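Local coordinates for protein mariner Mos1 transposase (Drosophila mauritiana, PDB 4MDB) that cuts a mariner transposon out of DNA and pastes it in at a new site, using divalent metal ions bound in an RNase-H-like catalytic domain, at residues 78-84 against 109-114; 170-175 against 189-194. The protein carries 1 engineered substitution. All blocks are in the same frame, centred on the assembly; numbering follows the deposited sequence. Where two conformers were deposited one is given.

Interaction 1 (78-84 against 109-114)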
ATOM      1  N   ASP A  78      -0.910   0.095   8.216  1.00 11.93           N
ATOM      2  CA  ASP A  78      -1.939   1.038   8.542  1.00 12.53           C
ATOM      3  C   ASP A  78      -1.377   2.130   9.437  1.00 11.38           C
ATOM      4  O   ASP A  78      -0.166   2.282   9.548  1.00 10.85           O
ATOM      5  CB  ASP A  78      -3.157   0.302   9.100  1.00 12.33           C
ATOM      6  CG  ASP A  78      -2.911  -0.247  10.551  1.00 13.91           C
ATOM      7  OD1 ASP A  78      -1.820  -0.030  11.080  1.00 14.42           O
ATOM      8  OD2 ASP A  78      -3.892  -0.709  11.177  1.00 15.98           O
ATOM      9  N   GLN A  79      -2.245   2.938  10.042  1.00 11.25           N
ATOM     10  CA  GLN A  79      -1.785   4.108  10.732  1.00 12.87           C
ATOM     11  C   GLN A  79      -1.045   3.715  12.007  1.00 12.03           C
ATOM     12  O   GLN A  79      -0.420   4.609  12.595  1.00 13.02           O
ATOM     13  CB  GLN A  79      -2.972   5.019  11.091  1.00 13.61           C
ATOM     14  CG  GLN A  79      -3.934   4.372  12.015  1.00 14.47           C
ATOM     15  CD  GLN A  79      -4.946   5.363  12.529  1.00 16.20           C
ATOM     16  OE1 GLN A  79      -5.608   6.024  11.742  1.00 17.50           O
ATOM     17  NE2 GLN A  79      -5.092   5.447  13.840  1.00 17.51           N
ATOM     18  N   SER A  80      -1.053   2.440  12.386  1.00 13.25           N
ATOM     19  CA  SER A  80      -0.399   1.949  13.607  1.00 14.30           C
ATOM     20  C   SER A  80       0.942   1.297  13.334  1.00 16.84           C
ATOM     21  O   SER A  80       1.654   0.969  14.274  1.00 20.00           O
ATOM     22  CB  SER A  80      -1.308   0.988  14.334  1.00 16.38           C
ATOM     23  OG  SER A  80      -2.486   1.705  14.745  1.00 18.45           O
ATOM     24  N   GLY A  81       1.246   1.075  12.075  1.00 14.59           N
ATOM     25  CA  GLY A  81       2.493   0.379  11.690  1.00 14.53           C
ATOM     26  C   GLY A  81       2.331  -0.700  10.649  1.00 12.76           C
ATOM     27  O   GLY A  81       1.289  -0.923  10.112  1.00 11.78           O
ATOM     28  N   VAL A  82       3.429  -1.374  10.349  1.00 14.08           N
ATOM     29  CA  VAL A  82       3.430  -2.478   9.442  1.00 13.69           C
ATOM     30  C   VAL A  82       2.695  -3.691   9.986  1.00 13.83           C
ATOM     31  O   VAL A  82       2.998  -4.134  11.149  1.00 16.00           O
ATOM     32  CB  VAL A  82       4.909  -2.824   9.035  1.00 15.68           C
ATOM     33  CG1 VAL A  82       4.929  -4.098   8.253  1.00 16.48           C
ATOM     34  CG2 VAL A  82       5.509  -1.625   8.312  1.00 16.69           C
ATOM     35  N   ILE A  83       1.764  -4.242   9.239  1.00 12.86           N
ATOM     36  CA  ILE A  83       0.982  -5.400   9.635  1.00 13.62           C
ATOM     37  C   ILE A  83       1.690  -6.701   9.257  1.00 14.70           C
ATOM     38  O   ILE A  83       1.810  -7.640  10.054  1.00 16.16           O
ATOM     39  CB  ILE A  83      -0.469  -5.301   9.117  1.00 14.53           C
ATOM     40  CG1 ILE A  83      -1.146  -4.023   9.681  1.00 15.83           C
ATOM     41  CG2 ILE A  83      -1.310  -6.531   9.460  1.00 14.32           C
ATOM     42  CD1 ILE A  83      -2.314  -3.508   8.868  1.00 20.56           C
ATOM     43  N   TYR A  84       2.171  -6.789   8.005  1.00 14.57           N
ATOM     44  CA  TYR A  84       2.616  -8.004   7.436  1.00 13.92           C
ATOM     45  C   TYR A  84       3.471  -7.644   6.257  1.00 15.61           C
ATOM     46  O   TYR A  84       3.204  -6.673   5.592  1.00 16.82           O
ATOM     47  CB  TYR A  84       1.485  -8.876   6.999  1.00 14.06           C
ATOM     48  CG  TYR A  84       1.886 -10.173   6.355  1.00 14.73           C
ATOM     49  CD1 TYR A  84       2.539 -11.143   7.097  1.00 16.15           C
ATOM     50  CD2 TYR A  84       1.684 -10.437   5.009  1.00 17.01           C
ATOM     51  CE1 TYR A  84       2.863 -12.381   6.538  1.00 18.59           C
ATOM     52  CE2 TYR A  84       1.986 -11.665   4.455  1.00 16.39           C
ATOM     53  CZ  TYR A  84       2.600 -12.616   5.228  1.00 18.05           C
ATOM     54  OH  TYR A  84       2.969 -13.780   4.627  1.00 21.63           O
ATOM     55  N   ALA A 109      -2.376 -12.026  10.133  1.00 15.92           N
ATOM     56  CA  ALA A 109      -1.633 -11.021  10.817  1.00 16.61           C
ATOM     57  C   ALA A 109      -2.519  -9.930  11.416  1.00 19.52           C
ATOM     58  O   ALA A 109      -2.328  -9.511  12.540  1.00 20.64           O
ATOM     59  CB  ALA A 109      -0.596 -10.419   9.899  1.00 18.74           C
ATOM     60  N   LEU A 110      -3.524  -9.481  10.655  1.00 16.55           N
ATOM     61  CA  LEU A 110      -4.432  -8.430  11.064  1.00 18.48           C
ATOM     62  C   LEU A 110      -5.232  -8.905  12.315  1.00 20.88           C
ATOM     63  O   LEU A 110      -5.378  -8.132  13.269  1.00 20.41           O
ATOM     64  CB  LEU A 110      -5.426  -8.205   9.956  1.00 21.20           C
ATOM     65  CG  LEU A 110      -6.037  -6.899   9.571  1.00 24.74           C
ATOM     66  CD1 LEU A 110      -5.198  -5.674   9.856  1.00 22.24           C
ATOM     67  CD2 LEU A 110      -6.180  -7.024   8.038  1.00 25.15           C
ATOM     68  N   GLN A 111      -5.682 -10.153  12.307  1.00 19.86           N
ATOM     69  CA  GLN A 111      -6.413 -10.716  13.474  1.00 25.37           C
ATOM     70  C   GLN A 111      -5.572 -10.699  14.753  1.00 23.57           C
ATOM     71  O   GLN A 111      -6.032 -10.352  15.851  1.00 25.02           O
ATOM     72  CB  GLN A 111      -6.772 -12.167  13.218  1.00 29.77           C
ATOM     73  CG  GLN A 111      -8.222 -12.485  13.171  1.00 43.33           C
ATOM     74  CD  GLN A 111      -8.780 -12.112  11.867  1.00 41.44           C
ATOM     75  OE1 GLN A 111      -8.940 -10.932  11.571  1.00 56.46           O
ATOM     76  NE2 GLN A 111      -9.057 -13.104  11.052  1.00 51.04           N
ATOM     77  N   ARG A 112      -4.322 -11.080  14.597  1.00 22.05           N
ATOM     78  CA  ARG A 112      -3.379 -11.109  15.683  1.00 21.34           C
ATOM     79  C   ARG A 112      -2.936  -9.744  16.182  1.00 22.28           C
ATOM     80  O   ARG A 112      -2.677  -9.549  17.370  1.00 21.31           O
ATOM     81  CB  ARG A 112      -2.158 -11.924  15.219  1.00 21.89           C
ATOM     82  CG  ARG A 112      -1.108 -12.128  16.317  1.00 21.63           C
ATOM     83  CD  ARG A 112      -0.016 -13.100  15.845  1.00 20.25           C
ATOM     84  NE  ARG A 112       0.682 -12.626  14.647  1.00 20.51           N
ATOM     85  CZ  ARG A 112       1.594 -11.694  14.614  1.00 22.12           C
ATOM     86  NH1 ARG A 112       2.015 -11.050  15.703  1.00 20.53           N
ATOM     87  NH2 ARG A 112       2.107 -11.371  13.434  1.00 29.00           N
ATOM     88  N   LYS A 113      -2.804  -8.754  15.281  1.00 19.77           N
ATOM     89  CA  LYS A 113      -2.185  -7.470  15.635  0.50 18.78           C
ATOM     90  C   LYS A 113      -3.141  -6.291  15.762  1.00 18.42           C
ATOM     91  O   LYS A 113      -2.740  -5.252  16.248  1.00 19.54           O
ATOM     92  CB  LYS A 113      -1.134  -7.087  14.604  0.50 18.09           C
ATOM     93  CG  LYS A 113       0.157  -7.833  14.747  0.50 18.38           C
ATOM     94  CD  LYS A 113       0.888  -7.694  13.447  0.50 17.91           C
ATOM     95  CE  LYS A 113       1.607  -6.353  13.449  0.50 18.14           C
ATOM     96  NZ  LYS A 113       2.347  -6.188  14.721  0.50 18.39           N
ATOM     97  N   ARG A 114      -4.357  -6.469  15.283  1.00 17.75           N
ATOM     98  CA  ARG A 114      -5.385  -5.442  15.306  1.00 22.65           C
ATOM     99  C   ARG A 114      -6.695  -5.920  15.906  1.00 23.75           C
ATOM    100  O   ARG A 114      -7.651  -6.299  15.215  1.00 20.20           O
ATOM    101  CB  ARG A 114      -5.584  -4.913  13.887  1.00 21.15           C
ATOM    102  CG  ARG A 114      -4.328  -4.318  13.290  1.00 17.76           C
ATOM    103  CD  ARG A 114      -3.925  -2.962  13.857  1.00 19.49           C
ATOM    104  NE  ARG A 114      -2.781  -2.339  13.191  1.00 18.14           N
ATOM    105  CZ  ARG A 114      -1.495  -2.570  13.442  1.00 17.39           C
ATOM    106  NH1 ARG A 114      -1.101  -3.466  14.373  1.00 18.91           N
ATOM    107  NH2 ARG A 114      -0.569  -1.977  12.776  1.00 18.37           N
TER
HETATM  108  O   HOH W   1       2.097  -2.858  13.504  1.00 21.87           O
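The guanidinium of Arg114 meets the carboxylate of Asp78 side-on, forming a two-bond salt bridge between the residue that follows helix 96-113 and the start of a beta turn. Arg114 NE donates to Asp78 OD2 at 2.8 Å, on the syn side but tilted out of the carboxylate plane, while Arg114 NH2 donates to Asp78 OD1 at 2.9 Å from above that plane. Both acceptors lie within 5° of the guanidinium plane, although the two flat groups are turned 28° against each other. The carboxylate is steadied from within its own segment: Ser80 N reaches OD1 from the face opposite to Arg114 NH2, an Asx turn within the type I turn 78-81. Ile83 CG1 and Ser80 CB sandwich the guanidinium, Ser80 CB lying 3.4 Å from Arg114 NH2. Arg114 NH1 turns back to Lys113 O at 3.1 Å, further restraining rotation.

The tight apolar part centres on Ile83. Its chi1 of -59° puts CG1 over the guanidinium face of Arg114, while CG2, anti to the backbone N, turns to Ala109 CB at 4.0 Å. Ile83 CD1 meets Leu110 CD1 at 3.7 Å, and Tyr84 CB completes the patch against Ala109 CB.

The other flank is looser and wetter. A water donates to Val82 O and accepts from Arg114 NH2, bridging the segments. Here the partly exposed Lys113, modelled in two conformers, offers mainly its aliphatic chain, with CE 3.5 Å from Val82 O.

Ile83 and Tyr84 both pair with Trp76 in a classic beta bulge at the sheet's edge strand. Leu106, one turn before Leu110 on helix 96-113, also touches Ile83, and both Ile83 and Leu110 reach Val33 of strand 32-42, so the helix packs across the edge strand onto the RNase-H-fold sheet.

Interaction 2 (170-175 against 189-194); sequences SMGHAL and WLDEWF
Met171 enters as a knob into a hole formed by Trp189, Leu190, Trp193 and Phe194, its chain running along the face of Trp193. Its CB lies over the six-membered ring of Trp193, 4.0 Å from the centroid and 24° off the normal, a CH-pi contact. Its CG also comes to the edge of Trp189, 3.8 Å from CZ3. The sulfur stands farther off, above the same Trp193 ring in a distant Met-aromatic contact, and touches Leu190 CD2 at 3.8 Å. A bend at chi3, -72°, turns the terminal CE to Phe194 CE1, met obliquely at 3.5 Å.

The two tryptophans, one helical turn apart, share nearly the same first torsion, with CG anti to the backbone N (chi1 -174° in Trp189). Trp189 CH2 lies above the Trp193 face and Trp193 CB above the Trp189 face, both offset toward the rim. Each indole takes an aliphatic group over a face and is met at an edge by other residues of the opposing helix. Leu175 CD2 sits over Trp189 in a second CH-pi contact, 3.9 Å from the six-ring centroid, while Ala174 CB abuts that indole's rim, 3.5 Å from CZ2. Ser170 OG comes to the edge of Trp193, 3.4 Å from CZ2; the hydroxyl's polar partner is Lys197.

The helix axes lie 12.0 Å apart at closest approach. Leu73 of strand 69-78 touches both Met171 and Leu190, linking the pair to the sheet. Helix 162-175 also carries Asp164, a magnesium ligand, and His173, important for base-specific DNA binding. Apart from Ser170 OG, and Ala174 CB lying obliquely near Trp193 NE1, the side-chain contacts are apolar, CH-pi and sulfur-aromatic. Cohesion therefore probably rests mainly on dispersion and shape fit.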
ATOM      1  N   SER A 170      10.350   7.373   1.924  1.00 15.92           N
ATOM      2  CA  SER A 170      11.292   7.383   3.088  1.00 17.23           C
ATOM      3  C   SER A 170      12.288   6.246   2.966  1.00 19.15           C
ATOM      4  O   SER A 170      13.498   6.445   3.178  1.00 21.50           O
ATOM      5  CB  SER A 170      10.518   7.174   4.377  1.00 18.67           C
ATOM      6  OG  SER A 170      11.356   7.377   5.487  1.00 21.98           O
ATOM      7  N   MET A 171      11.804   5.059   2.639  1.00 17.69           N
ATOM      8  CA  MET A 171      12.635   3.804   2.600  1.00 16.66           C
ATOM      9  C   MET A 171      13.660   3.898   1.492  1.00 20.26           C
ATOM     10  O   MET A 171      14.813   3.537   1.647  1.00 21.94           O
ATOM     11  CB  MET A 171      11.777   2.596   2.327  1.00 17.17           C
ATOM     12  CG  MET A 171      12.465   1.252   2.594  1.00 18.32           C
ATOM     13  SD  MET A 171      11.601  -0.150   1.961  1.00 19.68           S
ATOM     14  CE  MET A 171      10.259  -0.125   3.163  1.00 18.85           C
ATOM     15  N   GLY A 172      13.244   4.432   0.361  1.00 19.01           N
ATOM     16  CA  GLY A 172      14.178   4.530  -0.755  1.00 20.90           C
ATOM     17  C   GLY A 172      15.425   5.346  -0.497  1.00 22.24           C
ATOM     18  O   GLY A 172      16.528   4.989  -0.966  1.00 19.71           O
ATOM     19  N   HIS A 173      15.295   6.422   0.276  1.00 19.24           N
ATOM     20  CA  HIS A 173      16.481   7.184   0.663  1.00 22.53           C
ATOM     21  C   HIS A 173      17.445   6.396   1.515  1.00 26.33           C
ATOM     22  O   HIS A 173      18.670   6.460   1.316  1.00 28.21           O
ATOM     23  CB  HIS A 173      16.090   8.516   1.323  1.00 22.89           C
ATOM     24  CG  HIS A 173      15.169   9.335   0.486  1.00 23.26           C
ATOM     25  ND1 HIS A 173      15.441   9.646  -0.838  1.00 24.14           N
ATOM     26  CD2 HIS A 173      13.957   9.881   0.754  1.00 23.45           C
ATOM     27  CE1 HIS A 173      14.466  10.392  -1.325  1.00 26.18           C
ATOM     28  NE2 HIS A 173      13.553  10.539  -0.382  1.00 24.21           N
ATOM     29  N   ALA A 174      16.921   5.617   2.445  1.00 23.63           N
ATOM     30  CA  ALA A 174      17.785   4.822   3.312  1.00 26.26           C
ATOM     31  C   ALA A 174      18.391   3.652   2.536  1.00 25.69           C
ATOM     32  O   ALA A 174      19.545   3.309   2.718  1.00 24.81           O
ATOM     33  CB  ALA A 174      17.007   4.312   4.493  1.00 30.64           C
ATOM     34  N   LEU A 175      17.617   3.058   1.637  1.00 21.81           N
ATOM     35  CA  LEU A 175      18.058   1.944   0.849  1.00 20.52           C
ATOM     36  C   LEU A 175      19.255   2.305   0.009  1.00 21.48           C
ATOM     37  O   LEU A 175      20.110   1.461  -0.228  1.00 22.91           O
ATOM     38  CB  LEU A 175      17.002   1.355  -0.075  1.00 22.40           C
ATOM     39  CG  LEU A 175      15.965   0.529   0.659  1.00 22.41           C
ATOM     40  CD1 LEU A 175      14.811   0.270  -0.285  1.00 25.42           C
ATOM     41  CD2 LEU A 175      16.517  -0.826   1.098  1.00 27.02           C
ATOM     42  N   TRP A 189      17.407  -5.686   7.758  1.00 26.84           N
ATOM     43  CA  TRP A 189      17.372  -4.250   7.569  1.00 24.93           C
ATOM     44  C   TRP A 189      15.898  -3.771   7.614  1.00 23.44           C
ATOM     45  O   TRP A 189      15.570  -2.792   8.309  1.00 23.10           O
ATOM     46  CB  TRP A 189      18.026  -3.855   6.248  1.00 23.44           C
ATOM     47  CG  TRP A 189      18.114  -2.438   6.123  1.00 26.57           C
ATOM     48  CD1 TRP A 189      19.073  -1.635   6.631  1.00 25.41           C
ATOM     49  CD2 TRP A 189      17.173  -1.578   5.460  1.00 24.24           C
ATOM     50  NE1 TRP A 189      18.796  -0.339   6.341  1.00 29.78           N
ATOM     51  CE2 TRP A 189      17.625  -0.274   5.629  1.00 25.81           C
ATOM     52  CE3 TRP A 189      15.973  -1.789   4.796  1.00 25.29           C
ATOM     53  CZ2 TRP A 189      16.946   0.818   5.115  1.00 26.35           C
ATOM     54  CZ3 TRP A 189      15.281  -0.666   4.310  1.00 23.40           C
ATOM     55  CH2 TRP A 189      15.753   0.568   4.463  1.00 22.78           C
ATOM     56  N   LEU A 190      15.020  -4.507   6.938  1.00 22.32           N
ATOM     57  CA  LEU A 190      13.580  -4.069   6.952  1.00 22.06           C
ATOM     58  C   LEU A 190      12.954  -4.195   8.315  1.00 24.08           C
ATOM     59  O   LEU A 190      12.260  -3.298   8.748  1.00 25.50           O
ATOM     60  CB  LEU A 190      12.751  -4.821   5.909  1.00 21.97           C
ATOM     61  CG  LEU A 190      13.062  -4.622   4.455  1.00 21.22           C
ATOM     62  CD1 LEU A 190      12.492  -5.755   3.692  1.00 24.04           C
ATOM     63  CD2 LEU A 190      12.496  -3.319   3.947  1.00 22.95           C
ATOM     64  N   ASP A 191      13.168  -5.318   9.004  1.00 23.64           N
ATOM     65  CA  ASP A 191      12.701  -5.454  10.394  1.00 28.13           C
ATOM     66  C   ASP A 191      13.106  -4.295  11.241  1.00 25.89           C
ATOM     67  O   ASP A 191      12.260  -3.686  11.900  1.00 25.96           O
ATOM     68  CB  ASP A 191      13.188  -6.767  11.039  1.00 27.92           C
ATOM     69  CG  ASP A 191      12.499  -7.968  10.475  1.00 35.62           C
ATOM     70  OD1 ASP A 191      11.381  -7.821   9.905  1.00 32.05           O
ATOM     71  OD2 ASP A 191      13.084  -9.080  10.571  1.00 38.27           O
ATOM     72  N   GLU A 192      14.375  -3.930  11.209  1.00 26.58           N
ATOM     73  CA  GLU A 192      14.861  -2.811  12.027  1.00 26.91           C
ATOM     74  C   GLU A 192      14.298  -1.445  11.605  1.00 23.65           C
ATOM     75  O   GLU A 192      13.971  -0.616  12.433  1.00 23.01           O
ATOM     76  CB  GLU A 192      16.396  -2.669  12.030  1.00 32.11           C
ATOM     77  CG  GLU A 192      17.214  -3.752  12.700  1.00 40.29           C
ATOM     78  CD  GLU A 192      18.707  -3.420  12.675  1.00 42.76           C
ATOM     79  OE1 GLU A 192      19.076  -2.273  13.052  1.00 46.91           O
ATOM     80  OE2 GLU A 192      19.513  -4.298  12.273  1.00 56.09           O
ATOM     81  N   TRP A 193      14.208  -1.249  10.298  1.00 23.99           N
ATOM     82  CA  TRP A 193      13.859   0.028   9.727  1.00 22.55           C
ATOM     83  C   TRP A 193      12.380   0.234  10.027  1.00 18.95           C
ATOM     84  O   TRP A 193      11.977   1.292  10.482  1.00 19.94           O
ATOM     85  CB  TRP A 193      14.136   0.052   8.191  1.00 22.93           C
ATOM     86  CG  TRP A 193      13.880   1.440   7.563  1.00 22.66           C
ATOM     87  CD1 TRP A 193      14.742   2.523   7.526  1.00 22.17           C
ATOM     88  CD2 TRP A 193      12.656   1.903   6.957  1.00 21.48           C
ATOM     89  NE1 TRP A 193      14.120   3.598   6.952  1.00 22.23           N
ATOM     90  CE2 TRP A 193      12.841   3.249   6.606  1.00 22.08           C
ATOM     91  CE3 TRP A 193      11.418   1.315   6.729  1.00 23.50           C
ATOM     92  CZ2 TRP A 193      11.844   4.004   5.946  1.00 21.11           C
ATOM     93  CZ3 TRP A 193      10.408   2.099   6.144  1.00 23.22           C
ATOM     94  CH2 TRP A 193      10.655   3.385   5.735  1.00 21.79           C
ATOM     95  N   PHE A 194      11.584  -0.783   9.797  1.00 20.91           N
ATOM     96  CA  PHE A 194      10.133  -0.656  10.113  1.00 20.13           C
ATOM     97  C   PHE A 194       9.890  -0.333  11.594  1.00 24.11           C
ATOM     98  O   PHE A 194       9.065   0.500  11.975  1.00 20.81           O
ATOM     99  CB  PHE A 194       9.345  -1.913   9.716  1.00 20.04           C
ATOM    100  CG  PHE A 194       9.177  -2.132   8.214  1.00 18.64           C
ATOM    101  CD1 PHE A 194       8.872  -1.076   7.346  1.00 17.60           C
ATOM    102  CD2 PHE A 194       9.209  -3.406   7.701  1.00 19.72           C
ATOM    103  CE1 PHE A 194       8.691  -1.325   5.997  1.00 18.67           C
ATOM    104  CE2 PHE A 194       9.043  -3.663   6.332  1.00 18.65           C
ATOM    105  CZ  PHE A 194       8.769  -2.625   5.496  1.00 16.51           C
TER

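Overall arrangement
From the N terminus, interaction 1 comes first: the chain leaves the turn between strands 69-78 and 81-87, runs through the edge strand and returns along helix 96-113, closing a loop with 24 residues between the segments. The next part contributes strands 125-127 and 149-150 before interaction 2 joins helices 162-175 and 183-196 across a shorter connection of 13 residues. The loops are in series, neither nested nor crossed. They nevertheless touch: Val82, whose CB points away from 109-114, places CG2 3.5 Å from Phe194 CD1. The edge strand thus links helix 96-113 to the helical pair that includes magnesium-binding Asp164.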